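Local coordinates for protein S-adenosyl-L-methionine-dependent 2-deoxy-scyllo-inosamine dehydrogenase (Bacillus circulans, PDB 4M7S) that catalyses the radical S-adenosylmethionine-dependent two-electron oxidation of 2-deoxy-scyllo-inosamine to amino-dideoxy-scyllo-inosose in butirosin biosynthesis, using two [4Fe-4S] clusters, at residues K3-I8 against L51-R56; A165-M170 against N236-Q241; V171-A176 against S216-L221; Q193-G198 against G227-C232. All blocks are in the same frame, centred on the assembly; numbering follows the deposited sequence.

Contact 1. Residues K3-I8 against L51-R56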
loop_
_atom_site.group_PDB
_atom_site.type_symbol
_atom_site.label_atom_id
_atom_site.label_comp_id
_atom_site.label_asym_id
_atom_site.label_seq_id
_atom_site.Cartn_x
_atom_site.Cartn_y
_atom_site.Cartn_z
ATOM N N LYS A 3 -10.108 -15.243 0.463
ATOM C CA LYS A 3 -10.052 -14.164 1.447
ATOM C C LYS A 3 -9.714 -12.807 0.811
ATOM O O LYS A 3 -8.748 -12.688 0.053
ATOM C CB LYS A 3 -9.038 -14.522 2.537
ATOM C CG LYS A 3 -8.640 -13.378 3.446
ATOM C CD LYS A 3 -7.377 -13.717 4.228
ATOM C CE LYS A 3 -6.749 -12.467 4.837
ATOM N NZ LYS A 3 -6.328 -11.471 3.801
ATOM N N LEU A 4 -10.513 -11.785 1.118
ATOM C CA LEU A 4 -10.244 -10.436 0.624
ATOM C C LEU A 4 -8.935 -9.925 1.217
ATOM O O LEU A 4 -8.507 -10.386 2.277
ATOM C CB LEU A 4 -11.384 -9.490 1.005
ATOM C CG LEU A 4 -11.462 -8.136 0.290
ATOM C CD1 LEU A 4 -11.894 -8.324 -1.165
ATOM C CD2 LEU A 4 -12.401 -7.169 1.013
ATOM N N PHE A 5 -8.300 -8.973 0.537
ATOM C CA PHE A 5 -7.104 -8.331 1.072
ATOM C C PHE A 5 -7.410 -7.707 2.433
ATOM O O PHE A 5 -8.535 -7.283 2.688
ATOM C CB PHE A 5 -6.571 -7.272 0.102
ATOM C CG PHE A 5 -7.645 -6.402 -0.497
ATOM C CD1 PHE A 5 -8.091 -5.266 0.168
ATOM C CD2 PHE A 5 -8.201 -6.719 -1.728
ATOM C CE1 PHE A 5 -9.088 -4.473 -0.380
ATOM C CE2 PHE A 5 -9.190 -5.931 -2.286
ATOM C CZ PHE A 5 -9.639 -4.806 -1.609
ATOM N N SER A 6 -6.413 -7.670 3.309
ATOM C CA SER A 6 -6.606 -7.112 4.637
ATOM C C SER A 6 -6.010 -5.708 4.701
ATOM O O SER A 6 -6.321 -4.934 5.604
ATOM C CB SER A 6 -5.978 -8.019 5.698
ATOM O OG SER A 6 -4.569 -8.021 5.575
HETATM N N MSE A 7 -5.157 -5.388 3.730
HETATM C CA MSE A 7 -4.537 -4.067 3.622
HETATM C C MSE A 7 -4.595 -3.622 2.169
HETATM O O MSE A 7 -4.342 -4.417 1.251
HETATM C CB MSE A 7 -3.083 -4.090 4.120
HETATM C CG MSE A 7 -2.216 -2.903 3.626
HETATM SE SE MSE A 7 -2.609 -1.132 4.423
HETATM C CE MSE A 7 -1.600 -1.341 6.090
ATOM N N ILE A 8 -4.969 -2.367 1.950
ATOM C CA ILE A 8 -4.882 -1.799 0.615
ATOM C C ILE A 8 -4.057 -0.519 0.668
ATOM O O ILE A 8 -4.297 0.343 1.521
ATOM C CB ILE A 8 -6.269 -1.548 -0.019
ATOM C CG1 ILE A 8 -6.112 -0.888 -1.391
ATOM C CG2 ILE A 8 -7.155 -0.684 0.888
ATOM C CD1 ILE A 8 -7.349 -0.998 -2.245
ATOM N N LEU A 51 -17.859 -3.531 -0.620
ATOM C CA LEU A 51 -17.315 -4.730 0.021
ATOM C C LEU A 51 -17.418 -4.650 1.548
ATOM O O LEU A 51 -16.994 -5.567 2.238
ATOM C CB LEU A 51 -15.843 -4.912 -0.366
ATOM C CG LEU A 51 -15.501 -5.173 -1.833
ATOM C CD1 LEU A 51 -14.013 -4.903 -2.100
ATOM C CD2 LEU A 51 -15.871 -6.609 -2.232
ATOM N N ASP A 52 -17.969 -3.554 2.070
ATOM C CA ASP A 52 -17.934 -3.289 3.513
ATOM C C ASP A 52 -16.508 -3.465 4.060
ATOM O O ASP A 52 -16.300 -4.059 5.122
ATOM C CB ASP A 52 -18.914 -4.203 4.258
ATOM C CG ASP A 52 -19.222 -3.713 5.666
ATOM O OD1 ASP A 52 -18.828 -2.579 6.011
ATOM O OD2 ASP A 52 -19.872 -4.464 6.425
ATOM N N PHE A 53 -15.533 -2.956 3.315
ATOM C CA PHE A 53 -14.123 -3.143 3.650
ATOM C C PHE A 53 -13.767 -2.681 5.068
ATOM O O PHE A 53 -14.021 -1.532 5.443
ATOM C CB PHE A 53 -13.234 -2.431 2.639
ATOM C CG PHE A 53 -11.773 -2.606 2.909
ATOM C CD1 PHE A 53 -11.180 -3.862 2.801
ATOM C CD2 PHE A 53 -10.994 -1.526 3.283
ATOM C CE1 PHE A 53 -9.828 -4.033 3.059
ATOM C CE2 PHE A 53 -9.647 -1.685 3.546
ATOM C CZ PHE A 53 -9.062 -2.935 3.430
ATOM N N ALA A 54 -13.177 -3.586 5.845
ATOM C CA ALA A 54 -12.898 -3.328 7.253
ATOM C C ALA A 54 -11.456 -3.644 7.620
ATOM O O ALA A 54 -11.154 -3.883 8.788
ATOM C CB ALA A 54 -13.863 -4.131 8.139
ATOM N N GLY A 55 -10.564 -3.639 6.633
ATOM C CA GLY A 55 -9.157 -3.879 6.898
ATOM C C GLY A 55 -8.411 -2.564 7.018
ATOM O O GLY A 55 -9.013 -1.524 7.306
ATOM N N ARG A 56 -7.104 -2.595 6.789
ATOM C CA ARG A 56 -6.313 -1.366 6.848
ATOM C C ARG A 56 -6.241 -0.691 5.488
ATOM O O ARG A 56 -6.193 -1.357 4.449
ATOM C CB ARG A 56 -4.891 -1.655 7.322
ATOM C CG ARG A 56 -4.753 -2.797 8.275
ATOM C CD ARG A 56 -4.413 -2.317 9.659
ATOM N NE ARG A 56 -3.839 -3.389 10.462
ATOM C CZ ARG A 56 -4.541 -4.382 11.002
ATOM N NH1 ARG A 56 -5.857 -4.448 10.828
ATOM N NH2 ARG A 56 -3.924 -5.314 11.713
#
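Met-7 and Arg-56 pair as parallel neighbours at the first beta-alpha-beta crossover of the AdoMet radical fold, in which strand 7-10 leads through helix 38-50 to strand 56-58. Arg-56 makes both backbone bonds: its N donates to Ser-6 O (2.7 Å) and its O accepts from Ile-8 N (3.0 Å), the parallel pattern in which one residue bonds to those flanking its partner. Gly-55 suits the entry to this pairing because its bare CA sits 3.3 Å from Ser-6 O, where a CB would collide with that oxygen.

The side chains between the two segments are largely hydrophobic. Phe-53 has CG anti to the backbone N (chi1 -179°), and its ring spans several residues of 3-8: CD1 meets Leu-4 CD2, CE2 meets Ile-8 CG2 at 3.8 Å, and CE1 lies 3.5 Å from Phe-5 O, which sits at the ring edge. The Phe-5 ring meets it obliquely, planes at 47°, and Leu-48 of helix 38-50 touches both phenylalanine side chains. Leu-51 continues the apolar row, CD1 to Leu-4 CD1 at 4.1 Å. Met-7, present as selenomethionine, bends at chi2 and chi3 and brings its CE to 3.5 Å from Arg-56 CB.

Contact 2. Residues A165-M170 against N236-Q241. With SF4 (iron/sulfur cluster), chain B.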
loop_
_atom_site.group_PDB
_atom_site.type_symbol
_atom_site.label_atom_id
_atom_site.label_comp_id
_atom_site.label_asym_id
_atom_site.label_seq_id
_atom_site.Cartn_x
_atom_site.Cartn_y
_atom_site.Cartn_z
ATOM N N ALA A 165 14.326 -18.667 -4.116
ATOM C CA ALA A 165 13.462 -19.172 -5.184
ATOM C C ALA A 165 12.320 -20.066 -4.692
ATOM O O ALA A 165 11.304 -20.212 -5.372
ATOM C CB ALA A 165 14.298 -19.913 -6.205
ATOM N N ASN A 166 12.502 -20.672 -3.522
ATOM C CA ASN A 166 11.538 -21.616 -2.968
ATOM C C ASN A 166 10.804 -21.084 -1.739
ATOM O O ASN A 166 10.029 -21.803 -1.114
ATOM C CB ASN A 166 12.230 -22.936 -2.626
ATOM C CG ASN A 166 12.839 -23.601 -3.841
ATOM O OD1 ASN A 166 12.338 -23.454 -4.955
ATOM N ND2 ASN A 166 13.929 -24.337 -3.636
HETATM N N MSE A 167 11.052 -19.828 -1.389
HETATM C CA MSE A 167 10.395 -19.249 -0.227
HETATM C C MSE A 167 8.951 -18.887 -0.520
HETATM O O MSE A 167 8.622 -18.393 -1.600
HETATM C CB MSE A 167 11.112 -17.997 0.254
HETATM C CG MSE A 167 12.517 -18.226 0.738
HETATM SE SE MSE A 167 13.083 -16.779 1.910
HETATM C CE MSE A 167 14.962 -16.704 1.389
ATOM N N SER A 168 8.092 -19.123 0.460
ATOM C CA SER A 168 6.708 -18.698 0.367
ATOM C C SER A 168 6.627 -17.184 0.509
ATOM O O SER A 168 7.574 -16.529 0.956
ATOM C CB SER A 168 5.896 -19.320 1.492
ATOM O OG SER A 168 6.232 -18.700 2.721
ATOM N N CYS A 169 5.487 -16.629 0.122
ATOM C CA CYS A 169 5.188 -15.249 0.439
ATOM C C CYS A 169 3.694 -15.004 0.405
ATOM O O CYS A 169 3.032 -15.315 -0.580
ATOM C CB CYS A 169 5.869 -14.280 -0.513
ATOM S SG CYS A 169 5.410 -12.586 -0.079
HETATM N N MSE A 170 3.186 -14.420 1.484
HETATM C CA MSE A 170 1.758 -14.231 1.660
HETATM C C MSE A 170 1.293 -12.823 1.304
HETATM O O MSE A 170 0.106 -12.537 1.391
HETATM C CB MSE A 170 1.356 -14.555 3.100
HETATM C CG MSE A 170 1.924 -15.857 3.637
HETATM SE SE MSE A 170 1.518 -17.366 2.484
HETATM C CE MSE A 170 -0.410 -17.090 2.369
ATOM N N ASN A 236 14.261 -10.319 -2.051
ATOM C CA ASN A 236 14.892 -10.749 -0.806
ATOM C C ASN A 236 14.031 -10.464 0.426
ATOM O O ASN A 236 14.551 -10.230 1.518
ATOM C CB ASN A 236 16.261 -10.088 -0.655
ATOM C CG ASN A 236 16.221 -8.615 -0.983
ATOM O OD1 ASN A 236 15.141 -8.032 -1.116
ATOM N ND2 ASN A 236 17.393 -8.000 -1.121
ATOM N N ASN A 237 12.716 -10.474 0.248
ATOM C CA ASN A 237 11.831 -10.437 1.400
ATOM C C ASN A 237 11.860 -11.779 2.107
ATOM O O ASN A 237 11.484 -12.795 1.525
ATOM C CB ASN A 237 10.395 -10.125 0.996
ATOM C CG ASN A 237 9.422 -10.299 2.150
ATOM O OD1 ASN A 237 9.752 -10.003 3.299
ATOM N ND2 ASN A 237 8.222 -10.796 1.853
ATOM N N VAL A 238 12.296 -11.779 3.362
ATOM C CA VAL A 238 12.322 -13.001 4.156
ATOM C C VAL A 238 11.507 -12.873 5.442
ATOM O O VAL A 238 11.251 -13.870 6.118
ATOM C CB VAL A 238 13.768 -13.422 4.517
ATOM C CG1 VAL A 238 14.594 -13.622 3.259
ATOM C CG2 VAL A 238 14.421 -12.385 5.422
ATOM N N SER A 239 11.101 -11.650 5.776
ATOM C CA SER A 239 10.469 -11.391 7.070
ATOM C C SER A 239 9.003 -10.995 6.945
ATOM O O SER A 239 8.214 -11.207 7.870
ATOM C CB SER A 239 11.226 -10.291 7.824
ATOM O OG SER A 239 10.969 -9.017 7.255
ATOM N N VAL A 240 8.644 -10.417 5.802
ATOM C CA VAL A 240 7.301 -9.880 5.606
ATOM C C VAL A 240 6.337 -10.908 5.006
ATOM O O VAL A 240 6.404 -11.207 3.814
ATOM C CB VAL A 240 7.336 -8.623 4.713
ATOM C CG1 VAL A 240 5.951 -7.995 4.601
ATOM C CG2 VAL A 240 8.345 -7.625 5.262
ATOM N N GLN A 241 5.447 -11.433 5.848
ATOM C CA GLN A 241 4.422 -12.401 5.441
ATOM C C GLN A 241 4.982 -13.635 4.732
ATOM O O GLN A 241 4.524 -14.020 3.655
ATOM C CB GLN A 241 3.325 -11.729 4.608
ATOM C CG GLN A 241 2.519 -10.701 5.391
ATOM C CD GLN A 241 1.376 -10.108 4.590
ATOM O OE1 GLN A 241 0.803 -10.765 3.722
ATOM N NE2 GLN A 241 1.041 -8.856 4.878
HETATM FE FE1 SF4 B . 8.784 -10.232 -2.763
HETATM FE FE2 SF4 B . 7.054 -11.313 -4.512
HETATM FE FE3 SF4 B . 6.439 -9.065 -3.195
HETATM FE FE4 SF4 B . 6.488 -11.410 -1.939
HETATM S S1 SF4 B . 5.000 -10.818 -3.596
HETATM S S2 SF4 B . 7.379 -9.454 -1.129
HETATM S S3 SF4 B . 8.264 -12.457 -2.941
HETATM S S4 SF4 B . 8.121 -9.263 -4.751
#
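Cys-169 and Asn-237 approach each other beside the auxiliary iron-sulfur cluster, SG to ND2 at 3.9 Å, where two irregular segments line part of its pocket. Metal coordination comes first: with SG anti to the backbone N (chi1 178°), Cys-169 turns its sulfur to the iron FE4, which it binds at 2.5 Å, and the same sulfur caps a backbone N in the turn leading into helix 171-174.

Hydrogen bonds fix the turn of 236-241. Asn-237 OD1 accepts from Val-240 N, an Asx motif, while its ND2 gives a straight bond to Val-240 O (2.7 Å), with both partners in the respective amide and carbonyl planes. A short amide side chain with a donor and an acceptor suits this closed turn. Across the contact, Met-170 N donates to Gln-241 O at 2.6 Å and joins the segments near their C-terminal ends. Gln-241 OE1 also comes near Met-170 O, but both are acceptors; OE1 is satisfied by Asn-174 ND2.

Apolar contact includes the methyl CE of Met-167, a selenomethionine, which meets Val-238 CG1 at 3.6 Å.

Held flat by its own turn, the Asn-237 amide places ND2 3.4 Å from cluster sulfide S2. A polar N-H group so near probably helps to stabilise the negative charge of the cluster and its cysteine thiolates, and so may influence the redox potential.

Contact 3. Residues V171-A176 against S216-L221; sequences VPSNLA and SFRKML
Arg-218 and Pro-172 join helix 212-222 to the short helix 171-174 within the auxiliary-cluster domain, and the side chain of Arg-218 can be followed across the seam. Its CB rests 3.6 Å from Pro-172 O and also touches the proline CB. CG stands between the backbone N and the carbonyl carbon (chi1 84°), the crowded position, and passes Ser-173 OG. CD is near both oxygens, 3.9 Å from Ser-173 OG and 3.8 Å from Pro-172 O. At chi3 (50°) the chain bends, bringing NE to Pro-172 O at 3.0 Å in an almost straight bond (174°). The oxygen lies in the guanidinium plane, whereas NE is tilted well out of the carbonyl plane. Farther out, NH2 donates to Trp-209 O, and the guanidinium makes a cation-pi contact with the Trp-209 ring. Arginine suits the place because it offers both a long apolar stem and several N-H groups.

Proline is equally apt: its compact ring touches the iron-sulfur cluster and also fits against helix 212-222. Pro-172 CG reaches Phe-217 CE2 at 3.5 Å, the two side chains crossing at about a right angle, and Leu-221 CB at 4.3 Å. Leu-221 CD2 lies over one face of the Phe-217 ring, toward its rim. Beside the arginine stem a water completes the junction, accepting from Ser-173 OG at 2.6 Å and donating to Arg-218 O at 2.7 Å.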
loop_
_atom_site.group_PDB
_atom_site.type_symbol
_atom_site.label_atom_id
_atom_site.label_comp_id
_atom_site.label_asym_id
_atom_site.label_seq_id
_atom_site.Cartn_x
_atom_site.Cartn_y
_atom_site.Cartn_z
ATOM N N VAL A 171 2.214 -11.941 0.916
ATOM C CA VAL A 171 1.826 -10.561 0.558
ATOM C C VAL A 171 0.692 -10.506 -0.479
ATOM O O VAL A 171 -0.300 -9.796 -0.268
ATOM C CB VAL A 171 3.027 -9.688 0.113
ATOM C CG1 VAL A 171 2.568 -8.257 -0.244
ATOM C CG2 VAL A 171 4.100 -9.650 1.210
ATOM N N PRO A 172 0.805 -11.267 -1.590
ATOM C CA PRO A 172 -0.306 -11.203 -2.555
ATOM C C PRO A 172 -1.620 -11.793 -2.024
ATOM O O PRO A 172 -2.640 -11.639 -2.693
ATOM C CB PRO A 172 0.187 -12.057 -3.732
ATOM C CG PRO A 172 1.677 -12.142 -3.563
ATOM C CD PRO A 172 1.913 -12.108 -2.085
ATOM N N SER A 173 -1.594 -12.453 -0.868
ATOM C CA SER A 173 -2.819 -12.957 -0.249
ATOM C C SER A 173 -3.481 -11.931 0.682
ATOM O O SER A 173 -4.635 -12.116 1.102
ATOM C CB SER A 173 -2.534 -14.234 0.538
ATOM O OG SER A 173 -1.949 -15.216 -0.291
ATOM N N ASN A 174 -2.742 -10.878 1.026
ATOM C CA ASN A 174 -3.191 -9.917 2.039
ATOM C C ASN A 174 -3.240 -8.463 1.585
ATOM O O ASN A 174 -3.887 -7.625 2.215
ATOM C CB ASN A 174 -2.282 -9.992 3.271
ATOM C CG ASN A 174 -2.449 -11.279 4.034
ATOM O OD1 ASN A 174 -3.555 -11.626 4.438
ATOM N ND2 ASN A 174 -1.354 -12.008 4.220
ATOM N N LEU A 175 -2.543 -8.161 0.502
ATOM C CA LEU A 175 -2.273 -6.773 0.150
ATOM C C LEU A 175 -2.625 -6.512 -1.299
ATOM O O LEU A 175 -2.248 -7.283 -2.191
ATOM C CB LEU A 175 -0.784 -6.483 0.386
ATOM C CG LEU A 175 -0.153 -5.086 0.307
ATOM C CD1 LEU A 175 0.689 -4.944 -0.947
ATOM C CD2 LEU A 175 -1.189 -3.972 0.409
ATOM N N ALA A 176 -3.373 -5.435 -1.527
ATOM C CA ALA A 176 -3.537 -4.880 -2.863
ATOM C C ALA A 176 -2.905 -3.489 -2.884
ATOM O O ALA A 176 -3.052 -2.722 -1.926
ATOM C CB ALA A 176 -5.021 -4.795 -3.236
ATOM N N SER A 216 -3.987 -17.120 -9.301
ATOM C CA SER A 216 -2.903 -18.068 -9.515
ATOM C C SER A 216 -1.596 -17.517 -8.944
ATOM O O SER A 216 -0.777 -18.271 -8.423
ATOM C CB SER A 216 -2.754 -18.417 -10.996
ATOM O OG SER A 216 -2.426 -17.278 -11.759
ATOM N N PHE A 217 -1.413 -16.199 -9.016
ATOM C CA PHE A 217 -0.188 -15.591 -8.503
ATOM C C PHE A 217 -0.087 -15.808 -7.001
ATOM O O PHE A 217 0.954 -16.223 -6.500
ATOM C CB PHE A 217 -0.132 -14.092 -8.827
ATOM C CG PHE A 217 1.159 -13.424 -8.422
ATOM C CD1 PHE A 217 2.335 -13.668 -9.123
ATOM C CD2 PHE A 217 1.195 -12.539 -7.352
ATOM C CE1 PHE A 217 3.524 -13.045 -8.759
ATOM C CE2 PHE A 217 2.379 -11.905 -6.987
ATOM C CZ PHE A 217 3.541 -12.164 -7.685
ATOM N N ARG A 218 -1.167 -15.534 -6.274
ATOM C CA ARG A 218 -1.101 -15.638 -4.823
ATOM C C ARG A 218 -0.988 -17.103 -4.390
ATOM O O ARG A 218 -0.354 -17.406 -3.380
ATOM C CB ARG A 218 -2.266 -14.904 -4.129
ATOM C CG ARG A 218 -3.551 -15.693 -3.999
ATOM C CD ARG A 218 -4.575 -14.913 -3.169
ATOM N NE ARG A 218 -4.717 -13.543 -3.647
ATOM C CZ ARG A 218 -5.646 -13.143 -4.511
ATOM N NH1 ARG A 218 -6.536 -14.001 -4.980
ATOM N NH2 ARG A 218 -5.695 -11.878 -4.897
ATOM N N LYS A 219 -1.586 -18.005 -5.171
ATOM C CA LYS A 219 -1.467 -19.446 -4.929
ATOM C C LYS A 219 -0.034 -19.918 -5.167
ATOM O O LYS A 219 0.516 -20.713 -4.400
ATOM C CB LYS A 219 -2.428 -20.211 -5.850
ATOM C CG LYS A 219 -2.225 -21.721 -5.883
ATOM C CD LYS A 219 -2.914 -22.310 -7.107
ATOM C CE LYS A 219 -4.305 -21.701 -7.286
ATOM N NZ LYS A 219 -4.756 -21.685 -8.712
HETATM N N MSE A 220 0.556 -19.418 -6.247
HETATM C CA MSE A 220 1.921 -19.751 -6.650
HETATM C C MSE A 220 2.924 -19.280 -5.585
HETATM O O MSE A 220 3.875 -19.989 -5.257
HETATM C CB MSE A 220 2.199 -19.078 -8.002
HETATM C CG MSE A 220 3.582 -19.262 -8.595
HETATM SE SE MSE A 220 3.975 -17.916 -9.974
HETATM C CE MSE A 220 2.517 -18.271 -11.209
ATOM N N LEU A 221 2.699 -18.086 -5.046
ATOM C CA LEU A 221 3.585 -17.529 -4.022
ATOM C C LEU A 221 3.313 -18.124 -2.639
ATOM O O LEU A 221 4.213 -18.207 -1.797
ATOM C CB LEU A 221 3.490 -16.002 -3.973
ATOM C CG LEU A 221 4.477 -15.219 -4.839
ATOM C CD1 LEU A 221 5.897 -15.679 -4.554
ATOM C CD2 LEU A 221 4.166 -15.384 -6.309
HETATM O O HOH W 1 0.272 -15.505 -1.533
#

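Contact 4. Residues Q193-G198 against G227-C232. With SF4 (iron/sulfur cluster), chain B.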
loop_
_atom_site.group_PDB
_atom_site.type_symbol
_atom_site.label_atom_id
_atom_site.label_comp_id
_atom_site.label_asym_id
_atom_site.label_seq_id
_atom_site.Cartn_x
_atom_site.Cartn_y
_atom_site.Cartn_z
ATOM N N GLN A 193 5.790 -2.096 -11.710
ATOM C CA GLN A 193 4.485 -2.595 -12.154
ATOM C C GLN A 193 4.633 -3.733 -13.164
ATOM O O GLN A 193 4.073 -3.687 -14.261
ATOM C CB GLN A 193 3.638 -1.445 -12.723
ATOM C CG GLN A 193 3.642 -0.184 -11.835
ATOM C CD GLN A 193 2.599 0.851 -12.256
ATOM O OE1 GLN A 193 1.595 0.513 -12.882
ATOM N NE2 GLN A 193 2.838 2.122 -11.909
ATOM N N LYS A 194 5.417 -4.741 -12.790
ATOM C CA LYS A 194 5.576 -5.934 -13.606
ATOM C C LYS A 194 4.318 -6.794 -13.553
ATOM O O LYS A 194 4.049 -7.568 -14.466
ATOM C CB LYS A 194 6.770 -6.759 -13.114
ATOM C CG LYS A 194 8.125 -6.064 -13.219
ATOM C CD LYS A 194 9.130 -6.737 -12.301
ATOM C CE LYS A 194 10.501 -6.099 -12.396
ATOM N NZ LYS A 194 11.493 -6.896 -11.619
HETATM N N MSE A 195 3.564 -6.664 -12.468
HETATM C CA MSE A 195 2.422 -7.534 -12.221
HETATM C C MSE A 195 1.138 -6.717 -12.074
HETATM O O MSE A 195 0.505 -6.735 -11.024
HETATM C CB MSE A 195 2.660 -8.348 -10.949
HETATM C CG MSE A 195 2.249 -9.800 -11.040
HETATM SE SE MSE A 195 3.121 -10.733 -12.517
HETATM C CE MSE A 195 4.964 -10.633 -11.895
ATOM N N VAL A 196 0.764 -5.988 -13.120
ATOM C CA VAL A 196 -0.494 -5.251 -13.111
ATOM C C VAL A 196 -1.630 -6.261 -13.244
ATOM O O VAL A 196 -1.679 -7.021 -14.212
ATOM C CB VAL A 196 -0.567 -4.233 -14.251
ATOM C CG1 VAL A 196 -1.964 -3.589 -14.297
ATOM C CG2 VAL A 196 0.509 -3.166 -14.066
HETATM N N MSE A 197 -2.511 -6.284 -12.248
HETATM C CA MSE A 197 -3.581 -7.275 -12.176
HETATM C C MSE A 197 -4.860 -6.741 -12.813
HETATM O O MSE A 197 -5.736 -7.499 -13.216
HETATM C CB MSE A 197 -3.820 -7.664 -10.717
HETATM C CG MSE A 197 -2.580 -8.257 -10.056
HETATM SE SE MSE A 197 -2.139 -9.943 -10.902
HETATM C CE MSE A 197 -0.896 -10.618 -9.546
ATOM N N GLY A 198 -4.951 -5.423 -12.908
ATOM C CA GLY A 198 -6.063 -4.778 -13.584
ATOM C C GLY A 198 -6.033 -3.310 -13.216
ATOM O O GLY A 198 -5.028 -2.825 -12.703
ATOM N N GLY A 227 10.630 -18.284 -7.869
ATOM C CA GLY A 227 11.519 -18.378 -9.014
ATOM C C GLY A 227 10.806 -18.273 -10.346
ATOM O O GLY A 227 11.427 -18.009 -11.369
ATOM N N LYS A 228 9.491 -18.454 -10.328
ATOM C CA LYS A 228 8.712 -18.499 -11.557
ATOM C C LYS A 228 8.238 -17.110 -11.964
ATOM O O LYS A 228 7.970 -16.852 -13.139
ATOM C CB LYS A 228 7.527 -19.451 -11.380
ATOM C CG LYS A 228 6.902 -19.928 -12.676
ATOM C CD LYS A 228 6.167 -21.247 -12.481
ATOM C CE LYS A 228 5.181 -21.189 -11.319
ATOM N NZ LYS A 228 4.640 -22.553 -10.999
ATOM N N SER A 229 8.156 -16.219 -10.975
ATOM C CA SER A 229 7.702 -14.850 -11.174
ATOM C C SER A 229 8.858 -13.878 -11.433
ATOM O O SER A 229 9.833 -13.855 -10.688
ATOM C CB SER A 229 6.945 -14.377 -9.931
ATOM O OG SER A 229 6.767 -12.980 -9.983
ATOM N N ASP A 230 8.737 -13.053 -12.466
ATOM C CA ASP A 230 9.759 -12.047 -12.744
ATOM C C ASP A 230 9.809 -10.978 -11.654
ATOM O O ASP A 230 10.821 -10.293 -11.489
ATOM C CB ASP A 230 9.523 -11.394 -14.106
ATOM C CG ASP A 230 9.890 -12.308 -15.265
ATOM O OD1 ASP A 230 10.604 -13.314 -15.036
ATOM O OD2 ASP A 230 9.474 -12.006 -16.407
ATOM N N LEU A 231 8.706 -10.834 -10.923
ATOM C CA LEU A 231 8.647 -9.922 -9.787
ATOM C C LEU A 231 9.418 -10.530 -8.622
ATOM O O LEU A 231 10.303 -9.897 -8.053
ATOM C CB LEU A 231 7.193 -9.707 -9.359
ATOM C CG LEU A 231 6.702 -8.383 -8.767
ATOM C CD1 LEU A 231 5.478 -8.620 -7.861
ATOM C CD2 LEU A 231 7.794 -7.543 -8.071
ATOM N N CYS A 232 9.084 -11.772 -8.282
ATOM C CA CYS A 232 9.530 -12.365 -7.013
ATOM C C CYS A 232 10.873 -13.084 -7.032
ATOM O O CYS A 232 11.520 -13.211 -5.992
ATOM C CB CYS A 232 8.456 -13.321 -6.486
ATOM S SG CYS A 232 6.833 -12.528 -6.403
HETATM FE FE1 SF4 B . 8.784 -10.232 -2.763
HETATM FE FE2 SF4 B . 7.054 -11.313 -4.512
HETATM FE FE3 SF4 B . 6.439 -9.065 -3.195
HETATM FE FE4 SF4 B . 6.488 -11.410 -1.939
HETATM S S1 SF4 B . 5.000 -10.818 -3.596
HETATM S S2 SF4 B . 7.379 -9.454 -1.129
HETATM S S3 SF4 B . 8.264 -12.457 -2.941
HETATM S S4 SF4 B . 8.121 -9.263 -4.751
#
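The methyl group CE of Met-195, a selenomethionine, ends against a polar and an apolar neighbour at once: it lies 3.5 Å from Ser-229 OG and 3.5 Å from Leu-231 CB. The chain gets there by curling, with chi2 at 56° and chi3 at 65°, so that a flexible, unbranched side chain folds over the turn at 229-231. Its CB meanwhile passes near Leu-231 CD1.

That turn is an ST motif. Ser-229 OG accepts from Cys-232 N at 3.1 Å and, weakly, from Leu-231 N. A serine is well placed here because its short hydroxyl can accept from the N-H groups of the residues that follow it. The bonds position a cluster ligand: Cys-232 SG binds the iron FE2 of the auxiliary iron-sulfur cluster at 2.3 Å. Leu-231 serves both sides, since its CB receives the Met-195 methyl while CD2 packs on cluster sulfide S4 at 3.8 Å, an apolar cover over an inorganic surface.

Lys-194, exposed to solvent, adds a looser contact. Extended beyond CG, it passes Leu-231 CA with its CD (4.1 Å) and ends with NZ in a weak, long bond to Asp-230 O (3.5 Å). The Asp-230 carboxylate has its own partner, a salt bridge to Lys-233.

Asp-190 holds the backbone N atoms of Lys-194 and Met-195, and Met-197 and Gly-198 bond to Val-184 in strand 183-185; Phe-217 of helix 212-222 touches Ser-229 and Cys-232, setting the cluster turn against that helix.

Contacts 2, 3 and 4 all touch the auxiliary [4Fe-4S] cluster, while contact 1 belongs to the AdoMet radical core, its Met-7 side chain about 13 Å from a bound cluster. Contact 3 is the bridge: Asn-174 O meets Ser-6 N of contact 1 at 2.8 Å, strands 7-10 and 175-178 being neighbours in one sheet. It also joins contact 2, through Leu-221 O and Cys-169 N at 2.8 Å, and contact 4, where Phe-217 CZ packs 3.6 Å from Cys-232 SG. Along the chain, contacts 3 and 4 interlock, and both are nested inside the loop closed by contact 2. Cys-187 and Cys-235 also line the cluster pocket.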